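Local coordinates for protein TetR family Transcriptional regulator (Streptococcus agalactiae 2603V/R, PDB 3KKC) that probably binds DNA through an N-terminal helix-turn-helix motif and regulates transcription as a member of the TetR family, at residues H70-G75 with S115-D120; Y83-L88 with T163-L168; T100-D105 with E150-W155. All coordinates share one frame; numbering follows the deposited sequence.

Contact 1 (H70-G75 with S115-D120); sequences HLFKQG and SELEHD. With NI (nickel (II) ion), chain E; IMD (imidazole), chain F.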
loop_
_atom_site.group_PDB
_atom_site.type_symbol
_atom_site.label_atom_id
_atom_site.label_comp_id
_atom_site.label_asym_id
_atom_site.label_seq_id
_atom_site.Cartn_x
_atom_site.Cartn_y
_atom_site.Cartn_z
ATOM N N HIS A 70 -5.400 -14.851 18.654
ATOM C CA HIS A 70 -6.768 -15.303 18.413
ATOM C C HIS A 70 -7.110 -15.613 16.949
ATOM O O HIS A 70 -7.958 -16.463 16.681
ATOM C CB HIS A 70 -7.831 -14.356 18.967
ATOM C CG HIS A 70 -9.224 -14.895 18.805
ATOM N ND1 HIS A 70 -9.680 -15.992 19.514
ATOM C CD2 HIS A 70 -10.242 -14.529 17.986
ATOM C CE1 HIS A 70 -10.922 -16.262 19.150
ATOM N NE2 HIS A 70 -11.292 -15.388 18.230
ATOM N N LEU A 71 -6.490 -14.908 16.009
ATOM C CA LEU A 71 -6.792 -15.135 14.599
ATOM C C LEU A 71 -6.159 -16.418 14.069
ATOM O O LEU A 71 -6.830 -17.225 13.448
ATOM C CB LEU A 71 -6.344 -13.948 13.753
ATOM C CG LEU A 71 -7.248 -12.724 13.827
ATOM C CD1 LEU A 71 -6.942 -11.764 12.708
ATOM C CD2 LEU A 71 -8.666 -13.189 13.731
ATOM N N PHE A 72 -4.878 -16.623 14.340
ATOM C CA PHE A 72 -4.106 -17.650 13.643
ATOM C C PHE A 72 -3.657 -18.752 14.571
ATOM O O PHE A 72 -3.914 -19.919 14.314
ATOM C CB PHE A 72 -2.837 -17.066 12.999
ATOM C CG PHE A 72 -3.052 -15.793 12.219
ATOM C CD1 PHE A 72 -3.582 -15.822 10.938
ATOM C CD2 PHE A 72 -2.677 -14.571 12.751
ATOM C CE1 PHE A 72 -3.753 -14.646 10.211
ATOM C CE2 PHE A 72 -2.845 -13.400 12.031
ATOM C CZ PHE A 72 -3.379 -13.440 10.762
ATOM N N LYS A 73 -2.945 -18.372 15.627
ATOM C CA LYS A 73 -2.272 -19.328 16.500
ATOM C C LYS A 73 -3.281 -20.237 17.197
ATOM O O LYS A 73 -2.994 -20.859 18.223
ATOM C CB LYS A 73 -1.354 -18.594 17.480
ATOM C CG LYS A 73 -0.338 -17.693 16.761
ATOM C CD LYS A 73 0.021 -16.467 17.596
ATOM C CE LYS A 73 0.442 -15.285 16.722
ATOM N NZ LYS A 73 0.508 -13.998 17.494
ATOM N N GLN A 74 -4.470 -20.294 16.606
ATOM C CA GLN A 74 -5.492 -21.280 16.925
ATOM C C GLN A 74 -5.133 -22.690 16.443
ATOM O O GLN A 74 -4.665 -22.884 15.311
ATOM C CB GLN A 74 -6.805 -20.862 16.263
ATOM C CG GLN A 74 -7.394 -19.604 16.835
ATOM C CD GLN A 74 -7.775 -19.777 18.284
ATOM O OE1 GLN A 74 -8.915 -19.527 18.660
ATOM N NE2 GLN A 74 -6.827 -20.230 19.104
ATOM N N GLY A 75 -5.358 -23.672 17.305
ATOM C CA GLY A 75 -5.353 -25.056 16.875
ATOM C C GLY A 75 -6.790 -25.501 16.657
ATOM O O GLY A 75 -7.108 -26.684 16.732
ATOM N N SER A 115 3.272 -10.797 8.344
ATOM C CA SER A 115 4.134 -11.894 8.752
ATOM C C SER A 115 3.360 -13.101 9.269
ATOM O O SER A 115 3.814 -14.235 9.148
ATOM C CB SER A 115 5.150 -11.427 9.791
ATOM O OG SER A 115 5.779 -12.534 10.410
ATOM N N GLU A 116 2.192 -12.869 9.851
ATOM C CA GLU A 116 1.364 -13.984 10.306
ATOM C C GLU A 116 0.760 -14.715 9.106
ATOM O O GLU A 116 0.808 -15.946 9.030
ATOM C CB GLU A 116 0.284 -13.513 11.287
ATOM C CG GLU A 116 0.853 -12.927 12.579
ATOM C CD GLU A 116 1.506 -13.974 13.478
ATOM O OE1 GLU A 116 0.944 -15.095 13.598
ATOM O OE2 GLU A 116 2.569 -13.669 14.076
ATOM N N LEU A 117 0.207 -13.945 8.170
ATOM C CA LEU A 117 -0.206 -14.459 6.870
ATOM C C LEU A 117 0.860 -15.344 6.228
ATOM O O LEU A 117 0.548 -16.398 5.709
ATOM C CB LEU A 117 -0.577 -13.313 5.937
ATOM C CG LEU A 117 -1.822 -12.507 6.337
ATOM C CD1 LEU A 117 -1.966 -11.249 5.471
ATOM C CD2 LEU A 117 -3.068 -13.375 6.238
ATOM N N GLU A 118 2.118 -14.945 6.300
ATOM C CA GLU A 118 3.192 -15.755 5.735
ATOM C C GLU A 118 3.349 -17.105 6.410
ATOM O O GLU A 118 3.813 -18.059 5.796
ATOM C CB GLU A 118 4.545 -15.042 5.824
ATOM C CG GLU A 118 4.816 -14.026 4.760
ATOM C CD GLU A 118 6.289 -13.629 4.711
ATOM O OE1 GLU A 118 7.152 -14.506 4.967
ATOM O OE2 GLU A 118 6.585 -12.444 4.414
ATOM N N HIS A 119 3.009 -17.187 7.684
ATOM C CA HIS A 119 3.296 -18.391 8.456
ATOM C C HIS A 119 2.088 -19.320 8.519
ATOM O O HIS A 119 2.224 -20.552 8.556
ATOM C CB HIS A 119 3.734 -17.994 9.863
ATOM C CG HIS A 119 4.111 -19.149 10.736
ATOM N ND1 HIS A 119 5.327 -19.793 10.635
ATOM C CD2 HIS A 119 3.447 -19.756 11.750
ATOM C CE1 HIS A 119 5.393 -20.754 11.541
ATOM N NE2 HIS A 119 4.264 -20.754 12.229
ATOM N N ASP A 120 0.896 -18.744 8.518
ATOM C CA ASP A 120 -0.282 -19.548 8.812
ATOM C C ASP A 120 -1.312 -19.536 7.698
ATOM O O ASP A 120 -2.173 -20.406 7.640
ATOM C CB ASP A 120 -0.890 -19.127 10.159
ATOM C CG ASP A 120 0.009 -19.497 11.360
ATOM O OD1 ASP A 120 0.563 -20.624 11.398
ATOM O OD2 ASP A 120 0.161 -18.661 12.276
HETATM NI NI NI E . -13.047 -15.224 16.930
HETATM N N1 IMD F . -11.842 -19.457 18.160
HETATM C C2 IMD F . -12.481 -18.949 17.084
HETATM N N3 IMD F . -13.509 -18.182 17.513
HETATM C C4 IMD F . -13.527 -18.203 18.862
HETATM C C5 IMD F . -12.471 -19.009 19.272
#
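F72 lays its ring against E116 where the chain leaves helix 57-71 and meets helix 107-129, within the all-helical C-terminal domain of a TetR-type regulator. F72 points its CB toward helix 107-129, and CG stands beside its own backbone N (chi1 -47°). CB of E116 sits over one face of the ring, with F72 CD2 to E116 CB at 3.5 Å. The opposite face is backed by CB of the preceding residue, L71, offset toward the rim, so each face has a CB carbon near it, neither of them centred. L117 adds a looser contact, its CD2 lying 4.2 Å from F72 CE1, while D120 brings OD2 to 3.5 Å from F72 CB. Further round, I87 of helix 80-93 and F113 also touch this side chain.

The E116 side chain bends at chi2 (-70°), and its carboxylate plane is turned 35° from that of the phenyl ring. K73 crosses this glutamate at about a right angle, with CE rather than NZ closest: K73 CE to E116 OE1 is 3.2 Å. Its ammonium, NZ, stays 4.0 Å from E116 OE2, too far for a salt bridge, though the opposite charges should still attract. No hydrogen bond spans the two segments. The backbone O of E116 takes the N-H of both H119 and D120 where the helix opens into a wider pi-type turn.

H70 and Q74, which do not touch 115-120, belong to the metal side. H70, with CG anti to its backbone N, joins H86 and H90 at the nickel ion. An imidazole, probably from the crystallisation liquor, lies at the edge of the H70 ring and makes a weak hydrogen bond to Q74 through its N1. The metal bond itself runs from H70 NE2 to nickel at 2.2 Å.

Contact 2 (Y83-L88 with T163-L168); sequences YLVHIL and TVEDLL. With NI (nickel (II) ion), chain E.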
loop_
_atom_site.group_PDB
_atom_site.type_symbol
_atom_site.label_atom_id
_atom_site.label_comp_id
_atom_site.label_asym_id
_atom_site.label_seq_id
_atom_site.Cartn_x
_atom_site.Cartn_y
_atom_site.Cartn_z
ATOM N N TYR A 83 -11.195 -21.355 8.506
ATOM C CA TYR A 83 -10.130 -20.566 9.101
ATOM C C TYR A 83 -10.010 -19.159 8.466
ATOM O O TYR A 83 -9.913 -18.139 9.159
ATOM C CB TYR A 83 -8.857 -21.377 8.903
ATOM C CG TYR A 83 -7.579 -20.886 9.531
ATOM C CD1 TYR A 83 -7.186 -21.328 10.787
ATOM C CD2 TYR A 83 -6.717 -20.033 8.827
ATOM C CE1 TYR A 83 -5.988 -20.908 11.337
ATOM C CE2 TYR A 83 -5.507 -19.614 9.364
ATOM C CZ TYR A 83 -5.148 -20.045 10.622
ATOM O OH TYR A 83 -3.951 -19.624 11.165
ATOM N N LEU A 84 -10.028 -19.112 7.143
ATOM C CA LEU A 84 -10.076 -17.849 6.421
ATOM C C LEU A 84 -11.334 -17.085 6.811
ATOM O O LEU A 84 -11.273 -15.910 7.104
ATOM C CB LEU A 84 -10.049 -18.084 4.893
ATOM C CG LEU A 84 -8.685 -18.274 4.219
ATOM C CD1 LEU A 84 -7.879 -19.315 4.948
ATOM C CD2 LEU A 84 -8.816 -18.649 2.743
ATOM N N VAL A 85 -12.484 -17.746 6.785
ATOM C CA VAL A 85 -13.731 -17.063 7.110
ATOM C C VAL A 85 -13.715 -16.417 8.511
ATOM O O VAL A 85 -14.169 -15.283 8.673
ATOM C CB VAL A 85 -14.954 -17.999 6.979
ATOM C CG1 VAL A 85 -16.076 -17.504 7.852
ATOM C CG2 VAL A 85 -15.401 -18.085 5.535
ATOM N N HIS A 86 -13.190 -17.132 9.510
ATOM C CA HIS A 86 -13.128 -16.621 10.888
ATOM C C HIS A 86 -12.264 -15.356 10.952
ATOM O O HIS A 86 -12.614 -14.381 11.626
ATOM C CB HIS A 86 -12.587 -17.697 11.831
ATOM C CG HIS A 86 -12.213 -17.197 13.200
ATOM N ND1 HIS A 86 -10.907 -17.168 13.652
ATOM C CD2 HIS A 86 -12.970 -16.729 14.221
ATOM C CE1 HIS A 86 -10.877 -16.700 14.887
ATOM N NE2 HIS A 86 -12.115 -16.420 15.251
ATOM N N ILE A 87 -11.136 -15.385 10.242
ATOM C CA ILE A 87 -10.282 -14.215 10.146
ATOM C C ILE A 87 -11.070 -13.045 9.569
ATOM O O ILE A 87 -11.167 -11.990 10.188
ATOM C CB ILE A 87 -9.042 -14.490 9.286
ATOM C CG1 ILE A 87 -8.322 -15.732 9.810
ATOM C CG2 ILE A 87 -8.132 -13.295 9.286
ATOM C CD1 ILE A 87 -6.925 -15.869 9.332
ATOM N N LEU A 88 -11.646 -13.239 8.391
ATOM C CA LEU A 88 -12.465 -12.205 7.778
ATOM C C LEU A 88 -13.620 -11.791 8.695
ATOM O O LEU A 88 -14.055 -10.643 8.659
ATOM C CB LEU A 88 -13.002 -12.666 6.415
ATOM C CG LEU A 88 -12.185 -12.445 5.139
ATOM C CD1 LEU A 88 -10.738 -12.017 5.418
ATOM C CD2 LEU A 88 -12.225 -13.701 4.245
ATOM N N THR A 163 -20.778 -10.677 1.765
ATOM C CA THR A 163 -20.668 -11.538 2.931
ATOM C C THR A 163 -19.255 -12.066 2.942
ATOM O O THR A 163 -18.643 -12.193 1.886
ATOM C CB THR A 163 -21.638 -12.726 2.846
ATOM O OG1 THR A 163 -21.189 -13.631 1.826
ATOM C CG2 THR A 163 -23.050 -12.241 2.518
ATOM N N VAL A 164 -18.724 -12.381 4.116
ATOM C CA VAL A 164 -17.336 -12.820 4.156
ATOM C C VAL A 164 -17.130 -14.006 3.223
ATOM O O VAL A 164 -16.080 -14.118 2.584
ATOM C CB VAL A 164 -16.857 -13.176 5.566
ATOM C CG1 VAL A 164 -17.517 -12.269 6.565
ATOM C CG2 VAL A 164 -17.136 -14.633 5.871
ATOM N N GLU A 165 -18.136 -14.869 3.131
ATOM C CA GLU A 165 -18.037 -16.057 2.293
ATOM C C GLU A 165 -17.996 -15.730 0.786
ATOM O O GLU A 165 -17.221 -16.323 0.039
ATOM C CB GLU A 165 -19.161 -17.052 2.626
ATOM C CG GLU A 165 -20.239 -16.456 3.521
ATOM C CD GLU A 165 -20.091 -16.860 4.973
ATOM O OE1 GLU A 165 -20.569 -16.096 5.839
ATOM O OE2 GLU A 165 -19.510 -17.940 5.242
ATOM N N ASP A 166 -18.831 -14.795 0.345
ATOM C CA ASP A 166 -18.717 -14.273 -1.011
ATOM C C ASP A 166 -17.304 -13.744 -1.325
ATOM O O ASP A 166 -16.712 -14.093 -2.338
ATOM C CB ASP A 166 -19.767 -13.187 -1.247
ATOM C CG ASP A 166 -21.153 -13.768 -1.502
ATOM O OD1 ASP A 166 -21.230 -14.991 -1.731
ATOM O OD2 ASP A 166 -22.153 -13.012 -1.484
ATOM N N LEU A 167 -16.757 -12.909 -0.457
ATOM C CA LEU A 167 -15.433 -12.363 -0.714
ATOM C C LEU A 167 -14.365 -13.459 -0.729
ATOM O O LEU A 167 -13.452 -13.441 -1.565
ATOM C CB LEU A 167 -15.067 -11.282 0.311
ATOM C CG LEU A 167 -13.709 -10.605 0.074
ATOM C CD1 LEU A 167 -13.832 -9.196 -0.584
ATOM C CD2 LEU A 167 -12.887 -10.559 1.353
ATOM N N LEU A 168 -14.461 -14.400 0.203
ATOM C CA LEU A 168 -13.490 -15.483 0.248
ATOM C C LEU A 168 -13.565 -16.286 -1.049
ATOM O O LEU A 168 -12.571 -16.821 -1.542
ATOM C CB LEU A 168 -13.764 -16.405 1.425
ATOM C CG LEU A 168 -12.737 -17.533 1.465
ATOM C CD1 LEU A 168 -11.323 -16.965 1.719
ATOM C CD2 LEU A 168 -13.127 -18.596 2.488
HETATM NI NI NI E . -13.047 -15.224 16.930
#
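L168, L88 and V85 carry this contact between helices 80-93 and 164-175, an apolar crossing in the C-terminal domain with no hydrogen bond across it. The two short helical segments run at 122° to each other, their axes 9.7 Å apart at the closest. L168 stands with CG anti to its backbone N (chi1 -180°), and its branches separate from there: CD2 meets CG2 of V85 at 3.8 Å, while CD1 turns to L84, where the modelled spacing is too doubtful to interpret. V85 crosses V164 at about a right angle, V85 CG1 lying 3.6 Å from V164 CG2. One turn on, L88 meets V164 and L168, with its CB 4.0 Å from V164 CB and its CD2 against CB of L168. T163 caps the start of the second helix, its OG1 accepting from D166 N at 3.0 Å. On helix 80-93, H86 points away from the contact and binds nickel through NE2. Around the crossing, helix 137-157 supplies W155 against V164 and L167, E81 touches L168, and F139 of the second subunit packs on L167 at the dimer interface.

Contact 3 (T100-D105 with E150-W155); sequences TLLLSD and ETLKWW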
loop_
_atom_site.group_PDB
_atom_site.type_symbol
_atom_site.label_atom_id
_atom_site.label_comp_id
_atom_site.label_asym_id
_atom_site.label_seq_id
_atom_site.Cartn_x
_atom_site.Cartn_y
_atom_site.Cartn_z
ATOM N N THR A 100 -9.621 -1.048 11.721
ATOM C CA THR A 100 -9.144 0.310 11.739
ATOM C C THR A 100 -7.632 0.291 11.854
ATOM O O THR A 100 -6.956 1.208 11.409
ATOM C CB THR A 100 -9.784 1.075 12.898
ATOM O OG1 THR A 100 -11.203 0.894 12.825
ATOM C CG2 THR A 100 -9.443 2.596 12.831
ATOM N N LEU A 101 -7.096 -0.767 12.446
ATOM C CA LEU A 101 -5.655 -0.860 12.620
ATOM C C LEU A 101 -5.001 -1.028 11.253
ATOM O O LEU A 101 -3.979 -0.411 10.968
ATOM C CB LEU A 101 -5.307 -2.028 13.548
ATOM C CG LEU A 101 -4.234 -1.787 14.612
ATOM C CD1 LEU A 101 -4.089 -0.310 14.950
ATOM C CD2 LEU A 101 -4.554 -2.592 15.857
ATOM N N LEU A 102 -5.632 -1.842 10.406
ATOM C CA LEU A 102 -5.139 -2.167 9.071
ATOM C C LEU A 102 -5.330 -1.028 8.081
ATOM O O LEU A 102 -4.467 -0.772 7.240
ATOM C CB LEU A 102 -5.865 -3.395 8.528
ATOM C CG LEU A 102 -5.415 -3.815 7.126
ATOM C CD1 LEU A 102 -4.033 -4.455 7.190
ATOM C CD2 LEU A 102 -6.410 -4.766 6.461
ATOM N N LEU A 103 -6.481 -0.372 8.174
ATOM C CA LEU A 103 -6.836 0.736 7.293
ATOM C C LEU A 103 -6.071 2.024 7.643
ATOM O O LEU A 103 -6.022 2.975 6.859
ATOM C CB LEU A 103 -8.341 1.001 7.393
ATOM C CG LEU A 103 -9.309 0.487 6.325
ATOM C CD1 LEU A 103 -8.846 -0.847 5.781
ATOM C CD2 LEU A 103 -10.728 0.421 6.892
ATOM N N SER A 104 -5.504 2.055 8.842
ATOM C CA SER A 104 -4.809 3.226 9.325
ATOM C C SER A 104 -3.426 3.277 8.673
ATOM O O SER A 104 -2.730 4.305 8.730
ATOM C CB SER A 104 -4.660 3.147 10.844
ATOM O OG SER A 104 -3.665 2.194 11.193
ATOM N N ASP A 105 -3.029 2.160 8.068
ATOM C CA ASP A 105 -1.701 2.051 7.482
ATOM C C ASP A 105 -0.573 2.020 8.506
ATOM O O ASP A 105 0.594 2.141 8.120
ATOM C CB ASP A 105 -1.428 3.221 6.522
ATOM C CG ASP A 105 -2.067 3.031 5.167
ATOM O OD1 ASP A 105 -2.344 1.864 4.799
ATOM O OD2 ASP A 105 -2.281 4.047 4.470
ATOM N N GLU A 150 -4.717 -6.753 -0.022
ATOM C CA GLU A 150 -5.404 -5.707 -0.772
ATOM C C GLU A 150 -6.886 -5.996 -1.038
ATOM O O GLU A 150 -7.721 -5.097 -0.948
ATOM C CB GLU A 150 -4.664 -5.378 -2.069
ATOM C CG GLU A 150 -4.287 -3.910 -2.192
ATOM C CD GLU A 150 -3.251 -3.485 -1.166
ATOM O OE1 GLU A 150 -2.233 -4.196 -0.994
ATOM O OE2 GLU A 150 -3.454 -2.432 -0.531
ATOM N N THR A 151 -7.243 -7.233 -1.357
ATOM C CA THR A 151 -8.667 -7.526 -1.480
ATOM C C THR A 151 -9.344 -7.072 -0.190
ATOM O O THR A 151 -10.316 -6.308 -0.219
ATOM C CB THR A 151 -8.954 -9.019 -1.739
ATOM O OG1 THR A 151 -8.575 -9.345 -3.075
ATOM C CG2 THR A 151 -10.453 -9.343 -1.552
ATOM N N LEU A 152 -8.783 -7.530 0.931
ATOM C CA LEU A 152 -9.264 -7.250 2.285
ATOM C C LEU A 152 -9.449 -5.750 2.590
ATOM O O LEU A 152 -10.548 -5.328 2.949
ATOM C CB LEU A 152 -8.315 -7.908 3.283
ATOM C CG LEU A 152 -8.487 -7.509 4.733
ATOM C CD1 LEU A 152 -9.944 -7.577 5.085
ATOM C CD2 LEU A 152 -7.680 -8.430 5.621
ATOM N N LYS A 153 -8.397 -4.946 2.417
ATOM C CA LYS A 153 -8.522 -3.492 2.604
ATOM C C LYS A 153 -9.659 -2.918 1.782
ATOM O O LYS A 153 -10.423 -2.089 2.257
ATOM C CB LYS A 153 -7.225 -2.742 2.238
ATOM C CG LYS A 153 -6.155 -2.740 3.309
ATOM C CD LYS A 153 -4.785 -2.541 2.687
ATOM C CE LYS A 153 -4.138 -1.211 3.103
ATOM N NZ LYS A 153 -3.639 -0.450 1.915
ATOM N N TRP A 154 -9.749 -3.334 0.527
ATOM C CA TRP A 154 -10.734 -2.757 -0.378
ATOM C C TRP A 154 -12.158 -3.038 0.165
ATOM O O TRP A 154 -13.031 -2.157 0.191
ATOM C CB TRP A 154 -10.513 -3.300 -1.809
ATOM C CG TRP A 154 -11.697 -3.125 -2.684
ATOM C CD1 TRP A 154 -12.002 -2.030 -3.437
ATOM C CD2 TRP A 154 -12.783 -4.065 -2.872
ATOM N NE1 TRP A 154 -13.209 -2.229 -4.091
ATOM C CE2 TRP A 154 -13.708 -3.465 -3.758
ATOM C CE3 TRP A 154 -13.057 -5.343 -2.378
ATOM C CZ2 TRP A 154 -14.909 -4.116 -4.174
ATOM C CZ3 TRP A 154 -14.274 -6.003 -2.792
ATOM C CH2 TRP A 154 -15.169 -5.376 -3.679
ATOM N N TRP A 155 -12.354 -4.272 0.618
ATOM C CA TRP A 155 -13.627 -4.745 1.140
ATOM C C TRP A 155 -14.030 -3.940 2.385
ATOM O O TRP A 155 -15.187 -3.551 2.543
ATOM C CB TRP A 155 -13.484 -6.238 1.457
ATOM C CG TRP A 155 -14.680 -6.921 2.074
ATOM C CD1 TRP A 155 -15.952 -6.974 1.575
ATOM C CD2 TRP A 155 -14.694 -7.691 3.286
ATOM N NE1 TRP A 155 -16.749 -7.707 2.409
ATOM C CE2 TRP A 155 -16.004 -8.162 3.464
ATOM C CE3 TRP A 155 -13.720 -8.022 4.240
ATOM C CZ2 TRP A 155 -16.372 -8.952 4.557
ATOM C CZ3 TRP A 155 -14.086 -8.807 5.320
ATOM C CH2 TRP A 155 -15.401 -9.262 5.470
#
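L102 and K153 meet through carbon where the short helix 98-103 comes against helix 137-157 in the C-terminal, all-helical domain of this TetR-family chain. The apolar part of the contact centres on CD2 of L102, which is 3.8 Å from K153 CG and 3.9 Å from L152 CG. L102 holds CG anti to its backbone N (chi1 180°), and its side chain passes obliquely over both partners. L103 slides past K153 in the opposite direction, its CD1 lying 4.1 Å from K153 CG and near the lysine backbone O as well. F109, L110 and F113 of helix 107-129 also pack on L102, tying this leucine to a third helix. On helix 137-157, T151 packs on F139 and W154 on Q142, both of the second subunit.

The charged part sits at the far end of the lysine. Its chain bends at chi3 and again at chi4 (-130°), bringing NZ to lie between two acids. Within its own helix, K153 NZ bonds to E150 OE2 at 3.2 Å in a salt bridge that meets the oxygen nearly along its C-O axis. Across the contact, D105 OD1 is 3.9 Å from K153 NZ, a long salt bridge, and the two side chains cross at about a right angle. D105 has just left helical geometry with a positive phi of 69°.

Local polar bonds finish the turn. S104 OG donates to L101 O at 2.6 Å from above the carbonyl plane, and also bonds with D106 N.

K153 thus does two jobs: its methylene CG extends the leucine packing, while its ammonium joins D105 and E150 in one network. The lysine charge probably eases repulsion between the two carboxylates, and the longer arm to D105 is likely to be the weaker one.

How the contacts relate
Contact 2 is the buried one, almost wholly apolar, with E165 at its edge; contacts 1 and 3 are partly buried, and charged side chains make up much of both. Contacts 1 and 2 share the nickel site, whose ligands H70 and H86 come one from each, and they also touch through a probable hydrogen bond between F72 O and Y83 OH. Contacts 2 and 3 meet where L167 packs on T151 and W155, and along the chain contact 3 is nested within the loop closed by contact 2. Contacts 1 and 3 do not touch, their nearest atoms being about 6 Å apart. Only contacts 2 and 3 reach the second subunit.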